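Long-range contacts in CymD (PDB 6Z34), which is an outer-membrane channel of the FadL family that takes up monoaromatic hydrocarbons, probably by letting them diffuse laterally out of its barrel: residues 278-283 and 302-307; 298-303 and 335-340; 221-226 and 237-242; 358-363 and 376-381; 308-313 and 330-335. All coordinates share one frame; numbering follows the deposited sequence.

Contact 1 of 5, residues 278-283 and 302-307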
# COMPACT_ATOMS: atom_id res chain seq x y z
N MET A 278 0.63 9.08 5.23
CA MET A 278 0.69 8.59 3.87
C MET A 278 0.18 9.68 2.93
O MET A 278 -0.71 10.46 3.31
CB MET A 278 -0.12 7.31 3.71
CG MET A 278 -0.06 6.46 4.95
SD MET A 278 -0.49 4.78 4.55
CE MET A 278 1.06 4.11 3.98
N PRO A 279 0.76 9.81 1.75
CA PRO A 279 0.43 10.96 0.91
C PRO A 279 -0.88 10.77 0.17
O PRO A 279 -1.27 9.65 -0.17
CB PRO A 279 1.62 11.02 -0.06
CG PRO A 279 2.05 9.60 -0.18
CD PRO A 279 1.76 8.93 1.13
N ALA A 280 -1.55 11.89 -0.04
CA ALA A 280 -2.63 12.05 -1.00
C ALA A 280 -2.21 11.53 -2.37
O ALA A 280 -1.02 11.43 -2.65
CB ALA A 280 -3.03 13.52 -1.11
N SER A 281 -3.18 11.18 -3.22
CA SER A 281 -2.88 10.90 -4.61
C SER A 281 -4.09 11.24 -5.46
O SER A 281 -5.23 11.27 -4.99
CB SER A 281 -2.45 9.44 -4.85
OG SER A 281 -3.41 8.54 -4.34
N LEU A 282 -3.81 11.52 -6.72
CA LEU A 282 -4.83 11.87 -7.69
C LEU A 282 -4.71 10.90 -8.85
O LEU A 282 -3.62 10.75 -9.40
CB LEU A 282 -4.67 13.31 -8.17
CG LEU A 282 -5.74 13.79 -9.16
CD1 LEU A 282 -7.10 13.97 -8.48
CD2 LEU A 282 -5.29 15.08 -9.84
N VAL A 283 -5.81 10.23 -9.18
CA VAL A 283 -5.86 9.30 -10.31
C VAL A 283 -6.90 9.80 -11.29
O VAL A 283 -8.07 9.99 -10.93
CB VAL A 283 -6.19 7.88 -9.86
CG1 VAL A 283 -6.16 6.94 -11.06
CG2 VAL A 283 -5.23 7.43 -8.77
N ARG A 302 -0.72 10.70 -9.93
CA ARG A 302 0.29 11.51 -9.26
C ARG A 302 0.18 11.28 -7.76
O ARG A 302 -0.87 11.54 -7.16
CB ARG A 302 0.07 12.98 -9.59
CG ARG A 302 1.06 13.90 -8.94
CD ARG A 302 2.34 13.90 -9.72
NE ARG A 302 3.18 15.01 -9.30
CZ ARG A 302 3.38 16.11 -10.01
NH1 ARG A 302 2.81 16.25 -11.20
NH2 ARG A 302 4.16 17.07 -9.52
N VAL A 303 1.26 10.78 -7.15
CA VAL A 303 1.32 10.59 -5.70
C VAL A 303 2.11 11.74 -5.10
O VAL A 303 3.21 12.04 -5.55
CB VAL A 303 1.95 9.23 -5.33
CG1 VAL A 303 2.19 9.16 -3.85
CG2 VAL A 303 1.05 8.07 -5.75
N TYR A 304 1.55 12.39 -4.08
CA TYR A 304 2.08 13.66 -3.60
C TYR A 304 2.93 13.46 -2.35
O TYR A 304 2.61 13.89 -1.24
CB TYR A 304 0.94 14.64 -3.33
CG TYR A 304 0.17 15.05 -4.57
CD1 TYR A 304 0.68 16.01 -5.44
CD2 TYR A 304 -1.06 14.48 -4.88
CE1 TYR A 304 -0.02 16.39 -6.57
CE2 TYR A 304 -1.77 14.85 -6.01
CZ TYR A 304 -1.24 15.80 -6.85
OH TYR A 304 -1.93 16.17 -7.97
N TRP A 305 4.08 12.80 -2.55
CA TRP A 305 5.07 12.69 -1.48
C TRP A 305 5.59 14.06 -1.03
O TRP A 305 5.86 14.26 0.15
CB TRP A 305 6.25 11.83 -1.93
CG TRP A 305 5.89 10.44 -2.33
CD1 TRP A 305 5.74 9.97 -3.60
CD2 TRP A 305 5.67 9.33 -1.45
NE1 TRP A 305 5.44 8.62 -3.57
CE2 TRP A 305 5.38 8.22 -2.26
CE3 TRP A 305 5.68 9.18 -0.06
CZ2 TRP A 305 5.10 6.96 -1.73
CZ3 TRP A 305 5.41 7.92 0.47
CH2 TRP A 305 5.13 6.83 -0.36
N SER A 306 5.72 15.01 -1.96
CA SER A 306 6.37 16.27 -1.61
C SER A 306 5.58 17.03 -0.55
O SER A 306 6.17 17.80 0.23
CB SER A 306 6.56 17.15 -2.85
OG SER A 306 5.32 17.68 -3.31
N ASP A 307 4.26 16.82 -0.48
CA ASP A 307 3.41 17.52 0.48
C ASP A 307 3.25 16.76 1.79
O ASP A 307 2.52 17.23 2.67
CB ASP A 307 2.05 17.82 -0.13
CG ASP A 307 2.15 18.83 -1.26
OD1 ASP A 307 1.47 19.88 -1.18
OD2 ASP A 307 2.91 18.59 -2.22
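P279 lays its ring over one face of the W305 indole, with CG 3.7 Å from the centroid of the six-membered ring and 14° off the ring normal, a CH-pi contact. V303 shares that face, and its CG1 also meets P279 CG at 3.7 Å. A compact, rigid proline suits a place between an aromatic face and a branched valine. The bond from CA to CB of W305 leads away from P279, but chi1 near -60° sets CG beside the backbone N; the far rim of the indole comes back to the proline. Y304 works differently: its edge is turned to 278-283, with A280 O and L282 CB near the ring plane, CE2 lying 3.9 Å from L282 CB, while CG of R302 sits over one face, toward the rim. L282 and Y304 run side by side, pointing the same way. Behind the side chains stands the antiparallel backbone. L282 and R302 form a hydrogen-bonded pair, S281 and V303 a non-hydrogen-bonded one. Farther out, A280 and L282 rest on Y240 and I238 of strand 234-259, whereas R302 and S306 both bind D335. Y304 N to A280 O, 3.1 Å and 172° at the hydrogen, is the last backbone bond between the two segments; beyond it contact passes to the proline ring on the indole, which needs no polar group from either side.

Contact 2 of 5, residues 298-303 and 335-340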
# COMPACT_ATOMS: atom_id res chain seq x y z
N PHE A 298 -6.74 3.20 -19.51
CA PHE A 298 -5.47 3.89 -19.30
C PHE A 298 -5.66 4.87 -18.17
O PHE A 298 -6.66 5.60 -18.16
CB PHE A 298 -4.99 4.63 -20.55
CG PHE A 298 -3.82 5.56 -20.30
CD1 PHE A 298 -2.51 5.10 -20.38
CD2 PHE A 298 -4.03 6.90 -20.00
CE1 PHE A 298 -1.44 5.96 -20.15
CE2 PHE A 298 -2.96 7.76 -19.76
CZ PHE A 298 -1.66 7.29 -19.83
N ASP A 299 -4.71 4.89 -17.22
CA ASP A 299 -4.81 5.76 -16.05
C ASP A 299 -3.50 6.49 -15.82
O ASP A 299 -2.41 5.96 -16.09
CB ASP A 299 -5.17 5.00 -14.77
CG ASP A 299 -6.61 4.47 -14.77
OD1 ASP A 299 -7.28 4.51 -15.82
OD2 ASP A 299 -7.09 4.06 -13.69
N TYR A 300 -3.62 7.71 -15.32
CA TYR A 300 -2.48 8.50 -14.91
C TYR A 300 -2.64 8.84 -13.45
O TYR A 300 -3.73 9.25 -13.02
CB TYR A 300 -2.36 9.80 -15.71
CG TYR A 300 -1.42 10.75 -15.01
CD1 TYR A 300 -0.05 10.56 -15.06
CD2 TYR A 300 -1.90 11.84 -14.29
CE1 TYR A 300 0.82 11.42 -14.43
CE2 TYR A 300 -1.05 12.71 -13.65
CZ TYR A 300 0.31 12.49 -13.72
OH TYR A 300 1.19 13.35 -13.10
N LYS A 301 -1.57 8.69 -12.68
CA LYS A 301 -1.68 8.94 -11.25
C LYS A 301 -0.46 9.68 -10.73
O LYS A 301 0.69 9.33 -11.04
CB LYS A 301 -1.86 7.63 -10.49
CG LYS A 301 -1.23 7.70 -9.14
CD LYS A 301 -1.62 6.57 -8.27
CE LYS A 301 -0.56 5.55 -8.28
NZ LYS A 301 -0.76 4.73 -7.08
N ARG A 302 -0.72 10.70 -9.93
CA ARG A 302 0.29 11.51 -9.26
C ARG A 302 0.18 11.28 -7.76
O ARG A 302 -0.87 11.54 -7.16
CB ARG A 302 0.07 12.98 -9.59
CG ARG A 302 1.06 13.90 -8.94
CD ARG A 302 2.34 13.90 -9.72
NE ARG A 302 3.18 15.01 -9.30
CZ ARG A 302 3.38 16.11 -10.01
NH1 ARG A 302 2.81 16.25 -11.20
NH2 ARG A 302 4.16 17.07 -9.52
N VAL A 303 1.26 10.78 -7.15
CA VAL A 303 1.32 10.59 -5.70
C VAL A 303 2.11 11.74 -5.10
O VAL A 303 3.21 12.04 -5.55
CB VAL A 303 1.95 9.23 -5.33
CG1 VAL A 303 2.19 9.16 -3.85
CG2 VAL A 303 1.05 8.07 -5.75
N ASP A 335 7.36 13.92 -5.69
CA ASP A 335 6.13 13.36 -6.23
C ASP A 335 6.45 12.20 -7.17
O ASP A 335 7.56 12.09 -7.70
CB ASP A 335 5.31 14.43 -6.95
CG ASP A 335 4.64 15.39 -5.99
OD1 ASP A 335 4.91 15.29 -4.77
OD2 ASP A 335 3.86 16.25 -6.45
N THR A 336 5.48 11.31 -7.34
CA THR A 336 5.60 10.17 -8.24
C THR A 336 4.47 10.23 -9.25
O THR A 336 3.34 10.57 -8.90
CB THR A 336 5.55 8.85 -7.47
OG1 THR A 336 6.58 8.84 -6.47
CG2 THR A 336 5.79 7.68 -8.40
N ASN A 337 4.80 9.96 -10.51
CA ASN A 337 3.81 9.73 -11.55
C ASN A 337 3.74 8.24 -11.84
O ASN A 337 4.75 7.54 -11.83
CB ASN A 337 4.14 10.46 -12.85
CG ASN A 337 4.13 11.94 -12.69
OD1 ASN A 337 3.09 12.58 -12.81
ND2 ASN A 337 5.29 12.52 -12.47
N VAL A 338 2.53 7.76 -12.10
CA VAL A 338 2.31 6.40 -12.53
C VAL A 338 1.40 6.42 -13.74
O VAL A 338 0.41 7.16 -13.77
CB VAL A 338 1.72 5.51 -11.41
CG1 VAL A 338 1.56 4.09 -11.91
CG2 VAL A 338 2.62 5.55 -10.18
N TYR A 339 1.75 5.62 -14.73
CA TYR A 339 0.93 5.43 -15.92
C TYR A 339 0.57 3.96 -15.99
O TYR A 339 1.45 3.10 -15.91
CB TYR A 339 1.68 5.84 -17.18
CG TYR A 339 2.21 7.25 -17.16
CD1 TYR A 339 1.42 8.32 -17.58
CD2 TYR A 339 3.51 7.51 -16.74
CE1 TYR A 339 1.91 9.61 -17.57
CE2 TYR A 339 4.01 8.80 -16.73
CZ TYR A 339 3.21 9.85 -17.14
OH TYR A 339 3.70 11.13 -17.13
N SER A 340 -0.73 3.68 -16.17
CA SER A 340 -1.27 2.32 -16.24
C SER A 340 -2.04 2.12 -17.54
O SER A 340 -2.92 2.93 -17.88
CB SER A 340 -2.21 2.03 -15.05
OG SER A 340 -1.53 2.04 -13.81
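The Y300 and Y339 rings lie side by side on one surface of the sheet, their planes 44° apart and centroids 5.3 Å from each other, an oblique meeting of two rings. R302 N lies above one face of Y300, toward its rim, and the N337 amide lies at that ring's edge, though modelled too close to be trusted in detail. At the edge of Y339 comes F298, CZ to CD1 4.0 Å. The R302 guanidinium presents its edge to D335: NE and NH2 each reach OD2 of D335 at 3.2 Å, a side-on salt bridge on the anti side of one carboxylate oxygen, with the two planes 67° apart. A bend at chi2 (80°) turns CD of R302 across to this acid, whose other oxygen accepts from S306. On the opposite surface K301 lies beside V338 and points the same way, CE 3.7 Å from CG2, so the long methylene chain of lysine supplies apolar contact. Paired backbone bonds join D299 to S340, K301 to V338 and V303 to T336. D299 and S340 also bind G20 and G17 of the N-terminal region, the hatch in FadL relatives. In the barrel wall, strand 281-289 flanks this pair beside 294-303, and strand 351-362 beside 336-347.

Contact 3 of 5, residues 221-226 and 237-242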
# COMPACT_ATOMS: atom_id res chain seq x y z
N GLY A 221 -8.11 7.36 6.71
CA GLY A 221 -7.92 7.81 5.34
C GLY A 221 -9.21 7.86 4.53
O GLY A 221 -10.31 7.81 5.09
N GLY A 222 -9.11 7.94 3.21
CA GLY A 222 -10.31 7.98 2.40
C GLY A 222 -10.01 8.49 1.01
O GLY A 222 -8.88 8.87 0.69
N ARG A 223 -11.07 8.48 0.19
CA ARG A 223 -11.01 8.90 -1.20
C ARG A 223 -12.37 9.42 -1.64
O ARG A 223 -13.40 9.08 -1.06
CB ARG A 223 -10.54 7.75 -2.10
CG ARG A 223 -11.36 6.47 -2.03
CD ARG A 223 -10.53 5.27 -2.40
NE ARG A 223 -9.40 5.23 -1.50
CZ ARG A 223 -9.44 4.65 -0.31
NH1 ARG A 223 -10.56 4.03 0.07
NH2 ARG A 223 -8.39 4.71 0.50
N LEU A 224 -12.35 10.25 -2.69
CA LEU A 224 -13.53 10.90 -3.25
C LEU A 224 -13.36 10.95 -4.76
O LEU A 224 -12.42 11.57 -5.25
CB LEU A 224 -13.70 12.31 -2.68
CG LEU A 224 -14.90 13.08 -3.26
CD1 LEU A 224 -16.26 12.32 -3.06
CD2 LEU A 224 -14.97 14.50 -2.71
N GLY A 225 -14.25 10.28 -5.50
CA GLY A 225 -14.07 10.14 -6.93
C GLY A 225 -15.38 10.27 -7.69
O GLY A 225 -16.45 10.35 -7.10
N LEU A 226 -15.27 10.30 -9.01
CA LEU A 226 -16.44 10.32 -9.89
C LEU A 226 -16.11 9.61 -11.19
O LEU A 226 -14.94 9.40 -11.52
CB LEU A 226 -16.95 11.74 -10.16
CG LEU A 226 -16.04 12.69 -10.96
CD1 LEU A 226 -16.27 12.60 -12.45
CD2 LEU A 226 -16.23 14.13 -10.51
N GLY A 237 -12.87 8.85 -15.55
CA GLY A 237 -12.96 8.74 -14.10
C GLY A 237 -11.84 9.50 -13.42
O GLY A 237 -10.71 9.60 -13.93
N ILE A 238 -12.16 10.05 -12.26
CA ILE A 238 -11.19 10.84 -11.48
C ILE A 238 -11.43 10.55 -10.01
O ILE A 238 -12.58 10.56 -9.55
CB ILE A 238 -11.31 12.35 -11.78
CG1 ILE A 238 -10.36 13.17 -10.91
CG2 ILE A 238 -12.67 12.89 -11.49
CD1 ILE A 238 -8.95 13.10 -11.34
N VAL A 239 -10.35 10.28 -9.27
CA VAL A 239 -10.47 10.05 -7.84
C VAL A 239 -9.31 10.71 -7.12
O VAL A 239 -8.15 10.58 -7.53
CB VAL A 239 -10.57 8.55 -7.48
CG1 VAL A 239 -9.36 7.77 -7.97
CG2 VAL A 239 -10.73 8.38 -5.97
N TYR A 240 -9.63 11.42 -6.04
CA TYR A 240 -8.63 11.97 -5.14
C TYR A 240 -8.58 11.14 -3.86
O TYR A 240 -9.59 10.97 -3.16
CB TYR A 240 -8.94 13.43 -4.82
CG TYR A 240 -7.84 14.10 -4.01
CD1 TYR A 240 -6.65 14.50 -4.62
CD2 TYR A 240 -8.01 14.35 -2.65
CE1 TYR A 240 -5.65 15.13 -3.88
CE2 TYR A 240 -7.01 14.98 -1.92
CZ TYR A 240 -5.84 15.37 -2.53
OH TYR A 240 -4.88 15.99 -1.77
N ASN A 241 -7.39 10.65 -3.54
CA ASN A 241 -7.16 9.84 -2.36
C ASN A 241 -6.56 10.74 -1.28
O ASN A 241 -5.57 11.43 -1.52
CB ASN A 241 -6.23 8.68 -2.71
CG ASN A 241 -6.34 7.54 -1.73
OD1 ASN A 241 -6.90 6.50 -2.06
ND2 ASN A 241 -5.78 7.72 -0.54
N PHE A 242 -7.19 10.77 -0.11
CA PHE A 242 -6.78 11.70 0.94
C PHE A 242 -5.48 11.25 1.58
O PHE A 242 -5.09 10.09 1.50
CB PHE A 242 -7.85 11.81 2.02
CG PHE A 242 -9.19 12.23 1.51
CD1 PHE A 242 -9.29 13.14 0.48
CD2 PHE A 242 -10.34 11.74 2.08
CE1 PHE A 242 -10.53 13.55 0.02
CE2 PHE A 242 -11.59 12.14 1.62
CZ PHE A 242 -11.68 13.04 0.60
O HOH W 1 -6.57 7.64 1.89
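I238 meets L226 across a hydrogen-bonded pair, and its CG2 presses on L226 CG at 3.4 Å, tighter than usual. V239 faces G225, where the CA atoms come within 3.7 Å; glycine suits this spot because a CB there would collide with the valine. Y240 and L224 exchange both backbone bonds, while the tyrosine ring leads away to A280, just before strand 281-289. The pairing is a beta hairpin of strands 198-229 and 234-259 in the antiparallel wall of a FadL-type barrel, and the surface carrying R223 and V239 meets M31 and N33 of the N-terminal region. N241 has CG anti to the backbone N (chi1 -159°), and its OD1 takes R223 NE at 2.9 Å. That bond is straight, 172° at the hydrogen, and OD1 lies in the guanidinium plane, although the donor stands 42° above the amide plane. R223 NH2 adds a weak bond to OD1 and a salt bridge to D158, and N241 ND2 donates to F242 O. An alanine in place of N241 would probably leave R223 NE without this acceptor and the guanidinium freer to turn. F242 N binds G222 O at 2.7 Å, and a water joins G222 N to F242 O. The F242 ring has R223 CA over one face and meets G222 C (CD2, 3.4 Å) obliquely; glycine fits there, since a CB would crowd CD2 and the preceding carbonyl.

Contact 4 of 5, residues 358-363 and 376-381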
# COMPACT_ATOMS: atom_id res chain seq x y z
N HIS A 358 2.69 -1.21 -16.62
CA HIS A 358 2.73 -0.27 -15.52
C HIS A 358 4.08 0.44 -15.52
O HIS A 358 5.12 -0.21 -15.70
CB HIS A 358 2.48 -1.04 -14.22
CG HIS A 358 2.57 -0.20 -12.99
ND1 HIS A 358 3.72 -0.12 -12.24
CD2 HIS A 358 1.65 0.58 -12.39
CE1 HIS A 358 3.50 0.69 -11.21
NE2 HIS A 358 2.25 1.12 -11.28
N TYR A 359 4.07 1.76 -15.36
CA TYR A 359 5.30 2.56 -15.39
C TYR A 359 5.21 3.65 -14.33
O TYR A 359 4.36 4.55 -14.42
CB TYR A 359 5.53 3.17 -16.78
CG TYR A 359 6.75 4.09 -16.89
CD1 TYR A 359 6.68 5.43 -16.50
CD2 TYR A 359 7.94 3.62 -17.41
CE1 TYR A 359 7.78 6.26 -16.61
CE2 TYR A 359 9.04 4.45 -17.52
CZ TYR A 359 8.95 5.76 -17.12
OH TYR A 359 10.06 6.57 -17.24
N ALA A 360 6.11 3.59 -13.36
CA ALA A 360 6.17 4.55 -12.26
C ALA A 360 7.52 5.26 -12.28
O ALA A 360 8.56 4.65 -12.52
CB ALA A 360 5.97 3.85 -10.92
N GLN A 361 7.49 6.57 -12.06
CA GLN A 361 8.70 7.38 -12.15
C GLN A 361 8.50 8.65 -11.33
O GLN A 361 7.38 9.15 -11.20
CB GLN A 361 9.00 7.73 -13.61
CG GLN A 361 10.11 8.74 -13.81
CD GLN A 361 11.45 8.20 -13.37
OE1 GLN A 361 11.78 8.22 -12.19
NE2 GLN A 361 12.22 7.71 -14.33
N LEU A 362 9.60 9.16 -10.78
CA LEU A 362 9.54 10.42 -10.05
C LEU A 362 9.08 11.54 -10.97
O LEU A 362 9.02 11.41 -12.19
CB LEU A 362 10.89 10.73 -9.40
CG LEU A 362 11.43 9.59 -8.53
CD1 LEU A 362 12.54 10.07 -7.61
CD2 LEU A 362 10.33 8.95 -7.71
N ALA A 363 8.74 12.67 -10.36
CA ALA A 363 7.82 13.61 -10.98
C ALA A 363 8.51 14.90 -11.40
O ALA A 363 9.64 15.21 -10.99
CB ALA A 363 6.67 13.94 -10.04
N THR A 376 15.93 6.03 -11.77
CA THR A 376 15.51 4.90 -12.59
C THR A 376 14.04 4.63 -12.36
O THR A 376 13.60 4.57 -11.21
CB THR A 376 16.32 3.65 -12.27
OG1 THR A 376 17.71 3.91 -12.48
CG2 THR A 376 15.87 2.49 -13.16
N PRO A 377 13.24 4.47 -13.42
CA PRO A 377 11.82 4.17 -13.23
C PRO A 377 11.60 2.69 -12.95
O PRO A 377 12.44 1.84 -13.23
CB PRO A 377 11.20 4.57 -14.58
CG PRO A 377 12.27 4.26 -15.53
CD PRO A 377 13.59 4.57 -14.84
N THR A 378 10.45 2.40 -12.37
CA THR A 378 10.06 1.01 -12.19
C THR A 378 9.00 0.67 -13.23
O THR A 378 8.05 1.43 -13.42
CB THR A 378 9.55 0.75 -10.77
OG1 THR A 378 8.89 -0.52 -10.73
CG2 THR A 378 8.62 1.85 -10.32
N THR A 379 9.20 -0.44 -13.93
CA THR A 379 8.27 -0.91 -14.94
C THR A 379 7.73 -2.28 -14.53
O THR A 379 8.44 -3.07 -13.90
CB THR A 379 8.93 -1.03 -16.31
OG1 THR A 379 10.00 -1.97 -16.25
CG2 THR A 379 9.48 0.33 -16.78
N SER A 380 6.48 -2.55 -14.87
CA SER A 380 5.93 -3.87 -14.60
C SER A 380 5.00 -4.28 -15.72
O SER A 380 4.31 -3.44 -16.31
CB SER A 380 5.21 -3.91 -13.25
OG SER A 380 3.83 -3.65 -13.40
N LEU A 381 5.03 -5.56 -16.05
CA LEU A 381 4.15 -6.18 -17.03
C LEU A 381 3.20 -7.14 -16.31
O LEU A 381 3.61 -7.82 -15.36
CB LEU A 381 4.95 -6.96 -18.08
CG LEU A 381 5.68 -6.22 -19.20
CD1 LEU A 381 4.71 -5.43 -20.06
CD2 LEU A 381 6.79 -5.31 -18.66
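H358 with S380, and A360 with T378, form two hydrogen-bonded pairs of an antiparallel ladder whose strand axes approach to 4.7 Å, at 170° to each other. All four N-H groups are used; the bond from A360 N to T378 O, 2.9 Å long, is straight at the hydrogen. Y359 and T379 make the non-hydrogen-bonded pair between them. Past A360 and T378 no further backbone bond joins these segments; P377, opposite Q361, sets its ring against side chains. The Y359 ring crosses that proline obliquely, CZ to P377 CB 3.6 Å, and its CD2 reaches T379 CG2 at 3.7 Å. The Q361 chain bends at chi2 (66°), which turns CD toward P377; NE2 lies 3.3 Å from P377 CB and donates to S375 O. These are neighbouring strands in the wall of the antiparallel barrel, 351-362 and 378-388, joined by a loop that is partly unmodelled. On the other surface, A360 CB and T378 CG2 are 3.4 Å apart, tighter than usual for carbons, and the small alanine suits so close a fit. T378 turns OG1 anti to its backbone N (chi1 166°), where it makes a weak bond to F403 O. Beside them S380 OG sits 3.1 Å from H358 CB, and the imidazole packs on V338 and S340 of strand 336-347 and on L6 of the N-terminal region.

Contact 5 of 5, residues 308-313 and 330-335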
# COMPACT_ATOMS: atom_id res chain seq x y z
N VAL A 308 3.91 15.62 1.94
CA VAL A 308 4.17 15.06 3.26
C VAL A 308 5.39 15.78 3.82
O VAL A 308 6.51 15.58 3.33
CB VAL A 308 4.40 13.54 3.21
CG1 VAL A 308 4.90 13.02 4.58
CG2 VAL A 308 3.17 12.84 2.79
N MET A 309 5.19 16.62 4.83
CA MET A 309 6.31 17.20 5.56
C MET A 309 7.11 16.08 6.22
O MET A 309 6.71 14.92 6.17
CB MET A 309 5.83 18.25 6.57
CG MET A 309 5.20 19.50 5.94
SD MET A 309 3.39 19.49 5.91
CE MET A 309 3.04 21.21 5.54
N ASP A 310 8.23 16.41 6.86
CA ASP A 310 9.23 15.38 7.11
C ASP A 310 9.56 15.11 8.57
O ASP A 310 10.34 14.19 8.83
CB ASP A 310 10.52 15.74 6.38
CG ASP A 310 10.83 14.80 5.27
OD1 ASP A 310 10.02 13.86 5.06
OD2 ASP A 310 11.85 15.02 4.61
N ASP A 311 9.00 15.86 9.51
CA ASP A 311 9.28 15.72 10.94
C ASP A 311 9.11 14.28 11.43
O ASP A 311 8.16 14.00 12.16
CB ASP A 311 8.34 16.65 11.72
CG ASP A 311 9.04 17.40 12.84
OD1 ASP A 311 9.51 16.74 13.80
OD2 ASP A 311 9.09 18.65 12.78
N ILE A 312 10.02 13.37 11.09
CA ILE A 312 9.78 11.96 11.36
C ILE A 312 10.60 11.48 12.56
O ILE A 312 11.73 10.98 12.43
CB ILE A 312 10.01 11.14 10.08
CG1 ILE A 312 9.69 9.67 10.28
CG2 ILE A 312 11.39 11.34 9.53
CD1 ILE A 312 8.89 9.11 9.10
N GLU A 313 10.04 11.65 13.76
CA GLU A 313 10.75 11.41 15.00
C GLU A 313 10.67 9.95 15.43
O GLU A 313 9.69 9.25 15.17
CB GLU A 313 10.18 12.28 16.12
CG GLU A 313 10.48 13.76 16.00
CD GLU A 313 9.71 14.60 17.02
OE1 GLU A 313 9.30 14.05 18.07
OE2 GLU A 313 9.51 15.81 16.77
N PRO A 330 14.51 13.11 9.08
CA PRO A 330 13.65 13.74 8.08
C PRO A 330 14.11 13.39 6.68
O PRO A 330 15.09 13.95 6.19
CB PRO A 330 13.80 15.24 8.37
CG PRO A 330 15.13 15.38 9.01
CD PRO A 330 15.47 14.06 9.66
N PHE A 331 13.43 12.44 6.02
CA PHE A 331 13.80 12.04 4.66
C PHE A 331 12.72 12.48 3.67
O PHE A 331 11.57 12.02 3.74
CB PHE A 331 14.05 10.54 4.56
CG PHE A 331 15.18 10.21 3.63
CD1 PHE A 331 15.03 10.40 2.27
CD2 PHE A 331 16.41 9.80 4.12
CE1 PHE A 331 16.07 10.13 1.40
CE2 PHE A 331 17.46 9.53 3.26
CZ PHE A 331 17.29 9.70 1.90
N ASN A 332 13.10 13.39 2.78
CA ASN A 332 12.17 13.99 1.83
C ASN A 332 12.02 13.11 0.60
O ASN A 332 12.98 12.52 0.12
CB ASN A 332 12.66 15.38 1.41
CG ASN A 332 12.25 16.46 2.40
OD1 ASN A 332 13.10 17.09 3.03
ND2 ASN A 332 10.95 16.68 2.53
N TYR A 333 10.80 13.05 0.09
CA TYR A 333 10.51 12.35 -1.15
C TYR A 333 9.88 13.32 -2.13
O TYR A 333 9.27 14.32 -1.75
CB TYR A 333 9.59 11.14 -0.92
CG TYR A 333 10.15 10.12 0.04
CD1 TYR A 333 10.33 10.43 1.38
CD2 TYR A 333 10.53 8.86 -0.39
CE1 TYR A 333 10.86 9.51 2.27
CE2 TYR A 333 11.06 7.93 0.50
CZ TYR A 333 11.22 8.27 1.83
OH TYR A 333 11.74 7.37 2.73
N ARG A 334 10.03 13.02 -3.41
CA ARG A 334 9.45 13.83 -4.46
C ARG A 334 8.18 13.16 -4.97
O ARG A 334 7.92 11.98 -4.70
CB ARG A 334 10.46 14.06 -5.60
CG ARG A 334 11.88 14.50 -5.15
CD ARG A 334 12.72 13.36 -4.57
NE ARG A 334 14.03 13.80 -4.08
CZ ARG A 334 14.30 14.08 -2.81
NH1 ARG A 334 13.34 13.99 -1.90
NH2 ARG A 334 15.52 14.46 -2.45
N ASP A 335 7.36 13.92 -5.69
CA ASP A 335 6.13 13.36 -6.23
C ASP A 335 6.45 12.20 -7.17
O ASP A 335 7.56 12.09 -7.70
CB ASP A 335 5.31 14.43 -6.95
CG ASP A 335 4.64 15.39 -5.99
OD1 ASP A 335 4.91 15.29 -4.77
OD2 ASP A 335 3.86 16.25 -6.45
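D310 and P330 meet through carbon. D310 CB lies 3.9 Å from P330 CB, and the CA of P330 points a hydrogen at D310 O, 3.4 Å away with an angle of 141° at the hydrogen. I312 adds its methyl CG2 to the same proline, 3.6 Å from P330 CA. With CG1 anti to the backbone N (chi1 -176°), CG2 of I312 falls between N and the carbonyl carbon, the branch that faces the proline. The beta-branch of isoleucine thus supplies the methyl that reaches P330, and I312 also touches F276. The polar group is the carboxylate of D310, which is turned toward F331 and N332. OD1 lies 2.7 Å from F331 O, while the position of OD2, modelled too near N332, is doubtful. The carboxylate plane is turned 34° from the amide of N332, and the two side chains pass obliquely. R334 brings the opposite charge into the area, but its NH1 stays 6.8 Å from D310 OD2, too far for a salt bridge. An alanine in place of D310 would keep the CB contact with P330, but would probably leave a gap beside F331 O. Neighbouring polar links belong to each limb: D311 O binds N275, and D335 is held by R302 and S306. The two limbs have no regular helix or strand of their own here; they flank the short hairpin 313-318 and 324-328, within the long connection between barrel strands 294-303 and 336-347, probably an extracellular loop as in FadL relatives.

How the contacts relate
Contacts 3, 1, 2 and 4 follow one another round the barrel wall, in the strand order 198-229, 234-259, 281-289, 294-303, 336-347, 351-362 and 378-388. Neighbouring centres are 11, 10 and 9 Å apart along that path, whereas contacts 3 and 4 stand about 22 Å from each other. Contact 1 reaches contact 3 through S281 O and N241 N, and contact 2 reaches contact 4 through Y339 N and Y359 O. Contact 5, its centre about 20 Å from that of contact 2, lies within the long connection between that contact's strands, and D335 belongs to both. All five are packing contacts of the barrel wall and one of its connections.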